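Local coordinates for protein Rio2 kinase (Chaetomium thermophilum, PDB 4GYI) that is an atypical RIO-family kinase acting on the pre-40S ribosomal subunit, binding ADP and magnesium and probably phosphorylating serine and threonine in proteins, at residues H88-R93 with R185-M190; E108-I113 with L129-F134; R141-N146 with G150-L155. All coordinates share one frame; numbering follows the deposited sequence.

Interaction 1 of 3, residues H88-R93 with R185-M190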
# COMPACT_ATOMS: atom_id res chain seq x y z
N HIS A 88 15.16 -5.77 -4.56
CA HIS A 88 16.21 -6.76 -4.39
C HIS A 88 15.72 -7.93 -3.54
O HIS A 88 15.95 -9.11 -3.85
CB HIS A 88 17.42 -6.10 -3.74
CG HIS A 88 18.68 -6.90 -3.86
ND1 HIS A 88 19.30 -7.13 -5.07
CD2 HIS A 88 19.42 -7.53 -2.92
CE1 HIS A 88 20.38 -7.86 -4.87
NE2 HIS A 88 20.47 -8.12 -3.58
N THR A 89 15.03 -7.59 -2.46
CA THR A 89 14.47 -8.59 -1.58
C THR A 89 13.42 -9.42 -2.32
O THR A 89 13.41 -10.65 -2.21
CB THR A 89 13.87 -7.94 -0.32
OG1 THR A 89 14.92 -7.33 0.43
CG2 THR A 89 13.16 -8.96 0.56
N HIS A 90 12.55 -8.77 -3.08
CA HIS A 90 11.55 -9.51 -3.86
C HIS A 90 12.21 -10.40 -4.92
O HIS A 90 11.76 -11.51 -5.17
CB HIS A 90 10.56 -8.57 -4.54
CG HIS A 90 9.66 -7.83 -3.60
ND1 HIS A 90 8.90 -8.47 -2.65
CD2 HIS A 90 9.39 -6.51 -3.49
CE1 HIS A 90 8.20 -7.57 -1.98
NE2 HIS A 90 8.48 -6.37 -2.46
N ALA A 91 13.28 -9.90 -5.54
CA ALA A 91 14.03 -10.68 -6.52
C ALA A 91 14.66 -11.90 -5.86
O ALA A 91 14.57 -13.01 -6.39
CB ALA A 91 15.10 -9.83 -7.16
N ALA A 92 15.31 -11.67 -4.72
CA ALA A 92 16.11 -12.71 -4.06
C ALA A 92 15.23 -13.83 -3.56
O ALA A 92 15.63 -15.00 -3.58
CB ALA A 92 16.92 -12.12 -2.93
N ARG A 93 14.02 -13.48 -3.11
CA ARG A 93 13.04 -14.46 -2.66
C ARG A 93 12.27 -15.03 -3.83
O ARG A 93 11.40 -15.87 -3.64
CB ARG A 93 12.06 -13.83 -1.66
CG ARG A 93 12.71 -13.18 -0.44
CD ARG A 93 11.74 -13.08 0.74
NE ARG A 93 12.26 -12.22 1.81
CZ ARG A 93 13.15 -12.62 2.73
NH1 ARG A 93 13.61 -13.86 2.72
NH2 ARG A 93 13.57 -11.76 3.66
N ARG A 185 9.44 -4.03 3.35
CA ARG A 185 9.54 -2.61 3.64
C ARG A 185 8.22 -1.87 3.31
O ARG A 185 7.16 -2.20 3.86
CB ARG A 185 10.74 -2.01 2.90
CG ARG A 185 12.06 -2.61 3.33
CD ARG A 185 13.13 -2.42 2.28
NE ARG A 185 14.45 -2.87 2.71
CZ ARG A 185 14.97 -4.07 2.44
NH1 ARG A 185 14.27 -4.97 1.76
NH2 ARG A 185 16.17 -4.36 2.86
N HIS A 186 8.27 -0.92 2.39
CA HIS A 186 7.08 -0.15 2.01
C HIS A 186 6.31 -0.74 0.81
O HIS A 186 5.51 -0.04 0.17
CB HIS A 186 7.46 1.31 1.70
CG HIS A 186 8.48 1.47 0.60
ND1 HIS A 186 9.56 0.62 0.45
CD2 HIS A 186 8.59 2.40 -0.37
CE1 HIS A 186 10.29 1.02 -0.57
NE2 HIS A 186 9.73 2.09 -1.10
N THR A 187 6.55 -2.00 0.50
CA THR A 187 6.02 -2.54 -0.75
C THR A 187 5.20 -3.79 -0.55
O THR A 187 5.40 -4.53 0.41
CB THR A 187 7.14 -2.82 -1.79
OG1 THR A 187 7.89 -3.98 -1.39
CG2 THR A 187 8.07 -1.64 -1.89
N ILE A 188 4.26 -4.04 -1.46
CA ILE A 188 3.53 -5.29 -1.43
C ILE A 188 3.49 -5.84 -2.82
O ILE A 188 3.31 -5.07 -3.77
CB ILE A 188 2.07 -5.09 -0.97
CG1 ILE A 188 2.02 -4.64 0.49
CG2 ILE A 188 1.28 -6.40 -1.14
CD1 ILE A 188 0.60 -4.42 0.99
N VAL A 189 3.67 -7.15 -2.95
CA VAL A 189 3.45 -7.82 -4.22
C VAL A 189 2.15 -8.57 -4.06
O VAL A 189 1.97 -9.29 -3.10
CB VAL A 189 4.58 -8.81 -4.57
CG1 VAL A 189 4.23 -9.59 -5.82
CG2 VAL A 189 5.89 -8.07 -4.78
N MET A 190 1.21 -8.37 -4.99
CA MET A 190 -0.07 -9.05 -4.88
C MET A 190 -0.53 -9.48 -6.27
O MET A 190 0.01 -9.02 -7.28
CB MET A 190 -1.09 -8.09 -4.27
CG MET A 190 -1.52 -6.99 -5.23
SD MET A 190 -2.58 -5.73 -4.51
CE MET A 190 -1.40 -4.66 -3.73
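His90, near the C-terminal end of helix 79-92, turns its imidazole against strand 187-191 so that Thr187 meets its edge and Val189 one of its faces. The ring lies there because CG is anti to the carbonyl carbon (chi1 -67°), which carries the imidazole from the helix to the strand. His90 NE2 donates to Thr187 OG1 at 2.7 Å. This bond is nearly straight, with an N-H...acceptor angle of 163°, and the hydroxyl oxygen lies close to the ring plane. The His90 and Val189 side chains come at each other from opposite directions, and Val189 sets one methyl over the middle of the ring: CG2 is 3.7 Å from the centroid of the His90 ring and almost on its normal, a CH-pi contact.

The other half of the contact joins Thr89 and Arg185, whose side chains run obliquely across each other. Arg185 is extended from CG to NE, which brings its guanidinium up to the helix. There NH1 of Arg185 donates to OG1 of Thr89 at 2.8 Å, with the acceptor near the guanidinium plane and a more bent angle of 151°. The strongest polar partner of Arg185 is Glu24, which forms a salt bridge through NE, so the bond to Thr89 is a second hold on the guanidinium.

Both threonine hydroxyls have a further partner in a backbone carbonyl: Thr89 OG1 pairs with Leu85 O in its own helix, and Thr187 OG1 with Ser184 O. Each hydroxyl therefore links a side-chain donor on the opposing segment to a local main-chain oxygen. The direction of the His90 bond places a hydrogen on NE2. The chemistry thus combines directional bonds with a methyl on the imidazole face, fixing the ring's rotation where the N-terminal helical region meets the kinase sheet.

Interaction 2 of 3, residues E108-I113 with L129-F134. With ADP (adenosine-5'-diphosphate), chain B; EDO (1,2-ethanediol), chain D.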
# COMPACT_ATOMS: atom_id res chain seq x y z
N GLU A 108 -0.94 8.57 -3.24
CA GLU A 108 -0.37 7.99 -2.04
C GLU A 108 0.39 6.68 -2.27
O GLU A 108 0.97 6.12 -1.33
CB GLU A 108 -1.41 7.85 -0.91
CG GLU A 108 -2.76 7.33 -1.34
CD GLU A 108 -3.87 8.34 -1.09
OE1 GLU A 108 -3.62 9.55 -1.24
OE2 GLU A 108 -4.99 7.94 -0.74
N SER A 109 0.45 6.23 -3.51
CA SER A 109 1.22 5.02 -3.79
C SER A 109 1.58 4.92 -5.27
O SER A 109 0.95 5.57 -6.10
CB SER A 109 0.44 3.77 -3.37
OG SER A 109 -0.57 3.48 -4.33
N ASP A 110 2.58 4.11 -5.59
CA ASP A 110 2.89 3.80 -6.99
C ASP A 110 2.51 2.34 -7.29
O ASP A 110 2.79 1.44 -6.51
CB ASP A 110 4.38 4.02 -7.29
CG ASP A 110 4.76 5.50 -7.31
OD1 ASP A 110 3.89 6.33 -7.64
OD2 ASP A 110 5.93 5.82 -7.00
N ILE A 111 1.87 2.11 -8.43
CA ILE A 111 1.45 0.77 -8.80
C ILE A 111 2.28 0.34 -10.01
O ILE A 111 2.29 1.01 -11.03
CB ILE A 111 -0.05 0.74 -9.17
CG1 ILE A 111 -0.89 1.35 -8.05
CG2 ILE A 111 -0.49 -0.68 -9.47
CD1 ILE A 111 -0.90 0.53 -6.78
N MET A 112 2.98 -0.77 -9.87
CA MET A 112 3.82 -1.30 -10.95
C MET A 112 3.33 -2.68 -11.30
O MET A 112 2.79 -3.37 -10.45
CB MET A 112 5.28 -1.42 -10.48
CG MET A 112 5.96 -0.08 -10.18
SD MET A 112 7.61 0.00 -10.89
CE MET A 112 8.56 -0.88 -9.67
N ILE A 113 3.52 -3.09 -12.53
CA ILE A 113 3.24 -4.47 -12.87
C ILE A 113 4.56 -5.16 -12.87
O ILE A 113 5.53 -4.64 -13.41
CB ILE A 113 2.59 -4.60 -14.24
CG1 ILE A 113 1.21 -3.94 -14.21
CG2 ILE A 113 2.41 -6.06 -14.60
CD1 ILE A 113 1.22 -2.47 -14.54
N LEU A 129 3.59 7.67 1.42
CA LEU A 129 3.09 8.64 2.39
C LEU A 129 4.02 9.86 2.40
O LEU A 129 5.23 9.71 2.29
CB LEU A 129 3.03 8.00 3.79
CG LEU A 129 1.79 7.17 4.16
CD1 LEU A 129 1.55 6.07 3.15
CD2 LEU A 129 1.95 6.55 5.53
N GLY A 130 3.47 11.07 2.51
CA GLY A 130 4.28 12.27 2.55
C GLY A 130 4.45 12.97 1.21
O GLY A 130 4.88 14.14 1.15
N ARG A 131 4.12 12.27 0.13
CA ARG A 131 4.34 12.79 -1.22
C ARG A 131 3.44 13.98 -1.49
O ARG A 131 2.26 13.95 -1.19
CB ARG A 131 4.10 11.70 -2.27
CG ARG A 131 3.59 12.20 -3.60
CD ARG A 131 3.30 11.03 -4.54
NE ARG A 131 4.53 10.37 -4.98
CZ ARG A 131 4.55 9.24 -5.69
NH1 ARG A 131 3.41 8.63 -6.01
NH2 ARG A 131 5.70 8.71 -6.06
N ILE A 132 4.01 15.05 -2.05
CA ILE A 132 3.22 16.23 -2.39
C ILE A 132 3.73 16.75 -3.73
O ILE A 132 4.91 16.58 -4.04
CB ILE A 132 3.33 17.31 -1.26
CG1 ILE A 132 2.59 18.59 -1.63
CG2 ILE A 132 4.80 17.64 -0.94
CD1 ILE A 132 2.74 19.67 -0.59
N SER A 133 2.87 17.35 -4.53
CA SER A 133 3.33 17.98 -5.76
C SER A 133 3.13 19.48 -5.73
O SER A 133 2.14 19.99 -5.20
CB SER A 133 2.65 17.36 -6.99
OG SER A 133 1.28 17.09 -6.75
N PHE A 134 4.09 20.20 -6.31
CA PHE A 134 4.04 21.65 -6.34
C PHE A 134 3.76 22.19 -7.73
O PHE A 134 4.32 21.71 -8.71
CB PHE A 134 5.37 22.21 -5.84
CG PHE A 134 5.54 22.09 -4.36
CD1 PHE A 134 5.19 23.16 -3.54
CD2 PHE A 134 6.03 20.93 -3.79
CE1 PHE A 134 5.35 23.06 -2.16
CE2 PHE A 134 6.20 20.82 -2.43
CZ PHE A 134 5.85 21.89 -1.61
PB ADP B . -3.73 3.88 -3.90
O1B ADP B . -2.60 4.75 -4.42
O2B ADP B . -5.14 4.36 -4.09
O3B ADP B . -3.35 3.51 -2.40
PA ADP B . -4.69 1.29 -4.76
O1A ADP B . -6.04 1.92 -4.54
O2A ADP B . -4.34 0.05 -3.95
O3A ADP B . -3.54 2.41 -4.58
O5' ADP B . -4.54 1.03 -6.33
C5' ADP B . -4.68 2.13 -7.24
C4' ADP B . -5.19 1.61 -8.59
O4' ADP B . -4.33 0.58 -9.09
C3' ADP B . -6.58 0.97 -8.53
O3' ADP B . -7.65 1.91 -8.66
C2' ADP B . -6.55 -0.01 -9.68
O2' ADP B . -6.70 0.69 -10.93
C1' ADP B . -5.11 -0.46 -9.70
N9 ADP B . -4.86 -1.67 -8.89
C8 ADP B . -4.34 -1.70 -7.65
N7 ADP B . -4.19 -2.97 -7.20
C5 ADP B . -4.62 -3.77 -8.20
C6 ADP B . -4.73 -5.22 -8.41
N6 ADP B . -4.34 -6.08 -7.45
N1 ADP B . -5.23 -5.65 -9.59
C2 ADP B . -5.61 -4.80 -10.57
N3 ADP B . -5.53 -3.47 -10.45
C4 ADP B . -5.06 -2.91 -9.31
C1 EDO D . 8.22 7.46 1.46
O1 EDO D . 6.79 7.36 1.54
C2 EDO D . 8.68 6.74 0.21
O2 EDO D . 8.08 5.45 0.19
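Charge pairing dominates the contact between Asp110 and Arg131, whose guanidinium grips the carboxylate end-on with one nitrogen to each oxygen. Arg131 NH1 reaches Asp110 OD1 at 2.9 Å, and Arg131 NH2 reaches Asp110 OD2 at 3.0 Å. Both oxygens stay near the guanidinium plane, but the two flat groups are twisted 41° apart, so OD1 is met from above the carboxylate plane and OD2 on its syn side, also tilted out of that plane. Asp110 OD2 has a second cationic partner in Arg128, and Arg131 NH1 also donates to Gly106 O; the gathered positive charge probably favours an ionised Asp110.

Ligand contacts lie on the nucleotide side. The start of strand 109-115 lines the nucleotide pocket of the RIO kinase fold, with Ser109 at the ADP phosphate and Asp110 at the salt bridge. Ser109 OG approaches O1B of ADP so closely that the modelled length is doubtful, although the serine is an observed ADP-binding residue. Ile111 packs its CG1 3.7 Å from O4' of the ADP ribose.

Strand 109-115 runs between strands 98-105 and 121-127. Beyond the latter, the chain turns so that Leu129 packs on helix 149-172 while Arg131, from strand 131-132, lies against Tyr143 of strand 142-143.

Interaction 3 of 3, residues R141-N146 with G150-L155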
# COMPACT_ATOMS: atom_id res chain seq x y z
N ARG A 141 5.70 14.98 -6.37
CA ARG A 141 7.07 15.10 -6.86
C ARG A 141 8.06 15.57 -5.78
O ARG A 141 9.22 15.87 -6.08
CB ARG A 141 7.14 15.99 -8.09
N ASP A 142 7.57 15.66 -4.54
CA ASP A 142 8.35 16.08 -3.39
C ASP A 142 7.74 15.44 -2.14
O ASP A 142 6.65 14.87 -2.21
CB ASP A 142 8.34 17.60 -3.23
CG ASP A 142 9.03 18.33 -4.37
OD1 ASP A 142 8.35 18.71 -5.34
OD2 ASP A 142 10.26 18.53 -4.30
N TYR A 143 8.43 15.53 -1.01
CA TYR A 143 7.86 15.10 0.25
C TYR A 143 7.74 16.26 1.21
O TYR A 143 8.62 17.11 1.30
CB TYR A 143 8.66 13.94 0.86
CG TYR A 143 8.45 12.68 0.06
CD1 TYR A 143 7.60 11.68 0.52
CD2 TYR A 143 9.08 12.51 -1.17
CE1 TYR A 143 7.40 10.53 -0.22
CE2 TYR A 143 8.89 11.37 -1.91
CZ TYR A 143 8.05 10.38 -1.44
OH TYR A 143 7.87 9.24 -2.20
N LEU A 144 6.62 16.28 1.91
CA LEU A 144 6.32 17.32 2.87
C LEU A 144 7.36 17.34 3.98
O LEU A 144 7.57 16.34 4.66
CB LEU A 144 4.94 17.08 3.45
CG LEU A 144 4.53 18.05 4.55
CD1 LEU A 144 4.56 19.43 3.96
CD2 LEU A 144 3.14 17.71 5.07
N ARG A 145 8.03 18.48 4.15
CA ARG A 145 9.12 18.55 5.11
C ARG A 145 8.74 18.82 6.58
O ARG A 145 9.55 19.35 7.32
CB ARG A 145 10.18 19.57 4.66
CG ARG A 145 11.42 18.96 4.06
CD ARG A 145 11.35 18.82 2.55
NE ARG A 145 11.91 19.98 1.86
CZ ARG A 145 12.16 20.03 0.55
NH1 ARG A 145 11.93 18.97 -0.22
NH2 ARG A 145 12.66 21.14 0.02
N ASN A 146 7.52 18.47 7.00
CA ASN A 146 7.23 18.50 8.43
C ASN A 146 7.73 17.21 9.09
O ASN A 146 7.64 17.06 10.30
CB ASN A 146 5.75 18.72 8.74
CG ASN A 146 4.87 17.59 8.22
OD1 ASN A 146 5.36 16.63 7.62
ND2 ASN A 146 3.58 17.72 8.43
N GLY A 150 13.51 9.71 6.87
CA GLY A 150 13.41 8.47 7.61
C GLY A 150 12.02 8.29 8.20
O GLY A 150 11.52 7.18 8.27
N SER A 151 11.39 9.38 8.63
CA SER A 151 10.04 9.26 9.19
C SER A 151 9.03 8.86 8.12
O SER A 151 8.20 7.98 8.36
CB SER A 151 9.59 10.54 9.89
OG SER A 151 10.48 10.89 10.93
N TRP A 152 9.08 9.48 6.94
CA TRP A 152 8.17 9.08 5.86
C TRP A 152 8.36 7.63 5.43
O TRP A 152 7.40 6.92 5.17
CB TRP A 152 8.28 10.00 4.64
CG TRP A 152 7.71 11.37 4.87
CD1 TRP A 152 8.38 12.55 4.77
CD2 TRP A 152 6.37 11.70 5.26
NE1 TRP A 152 7.54 13.60 5.06
CE2 TRP A 152 6.30 13.10 5.35
CE3 TRP A 152 5.22 10.95 5.53
CZ2 TRP A 152 5.12 13.78 5.72
CZ3 TRP A 152 4.05 11.63 5.89
CH2 TRP A 152 4.01 13.02 5.99
N MET A 153 9.62 7.20 5.38
CA MET A 153 9.97 5.83 5.04
C MET A 153 9.40 4.89 6.07
O MET A 153 8.82 3.88 5.72
CB MET A 153 11.49 5.65 4.98
CG MET A 153 12.12 6.22 3.73
SD MET A 153 13.92 6.03 3.82
CE MET A 153 14.39 6.78 2.30
N TYR A 154 9.57 5.23 7.35
CA TYR A 154 9.04 4.43 8.44
C TYR A 154 7.52 4.30 8.34
O TYR A 154 6.98 3.22 8.55
CB TYR A 154 9.45 5.06 9.77
CG TYR A 154 8.57 4.79 10.98
CD1 TYR A 154 8.70 3.62 11.73
CD2 TYR A 154 7.66 5.75 11.43
CE1 TYR A 154 7.92 3.40 12.88
CE2 TYR A 154 6.88 5.54 12.57
CZ TYR A 154 7.02 4.36 13.29
OH TYR A 154 6.24 4.16 14.41
N LEU A 155 6.85 5.40 8.03
CA LEU A 155 5.39 5.41 7.94
C LEU A 155 4.89 4.58 6.76
O LEU A 155 3.85 3.93 6.85
CB LEU A 155 4.90 6.84 7.81
CG LEU A 155 5.06 7.65 9.10
CD1 LEU A 155 4.95 9.15 8.84
CD2 LEU A 155 4.04 7.20 10.18
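Trp152 of helix 149-172 points its indole edge at the 141-146 segment, where NE1 donates to Leu144 O at 2.8 Å. The N-H...acceptor angle is 155°, and the oxygen lies near the indole plane while the donor lies in the carbonyl plane. The ring's placement follows from Trp152 CG being anti to the carbonyl carbon (chi1 -71°), which swings the indole from the helix toward the loop. Around the bond Leu144 CB packs 4.0 Å from Trp152 CZ2, and the amide oxygen Asn146 OD1 approaches the same CZ2 obliquely at 3.4 Å. On the pyrrole side, Tyr143 CB meets Trp152 CD1 at 4.2 Å. The two aromatic rings are inclined by 48°, an oblique arrangement.

One shell further out, Tyr143 is steadied by stacking on Tyr79 of helix 79-92, which also touches Trp152. Asn146 ND2 is hydrogen-bonded to Glu338 of helix 326-341. Upstream, Arg141 and Asp142 both face Ile132 in a classic beta bulge.

A phenylalanine in place of Trp152 would probably leave Leu144 O without its indole donor and open a gap beside Leu144 CB and Asn146. The contact is thus one directional bond framed by carbon packing from Tyr143 and Leu144 and by the amide oxygen of Asn146: the indole N-H is satisfied by a main-chain carbonyl, tying the chain just past strand 142-143 to the start of helix 149-172.

Interactions 2 and 3 adjoin, their centres about 11 Å apart: strands 131-132 and 142-143 form a small antiparallel sheet, with Ile132 N 2.7 Å from Asp142 O in a probable hydrogen bond. Trp152 CE3 also packs 3.4 Å from Gly130 CA. Interaction 1 lies farther off, its centre about 17 Å from that of interaction 2, but both reach the five-stranded sheet. Both other contacts are nested in the chain loop it closes. Interaction 2 contacts ADP through Ser109 and Ile111, with the Glu108 side chain about 6 Å from the magnesium ion. Segment 185-190 also reaches ADP through Met190, though the Val189 side chain stands about 9 Å away and that of Tyr143 about 12 Å.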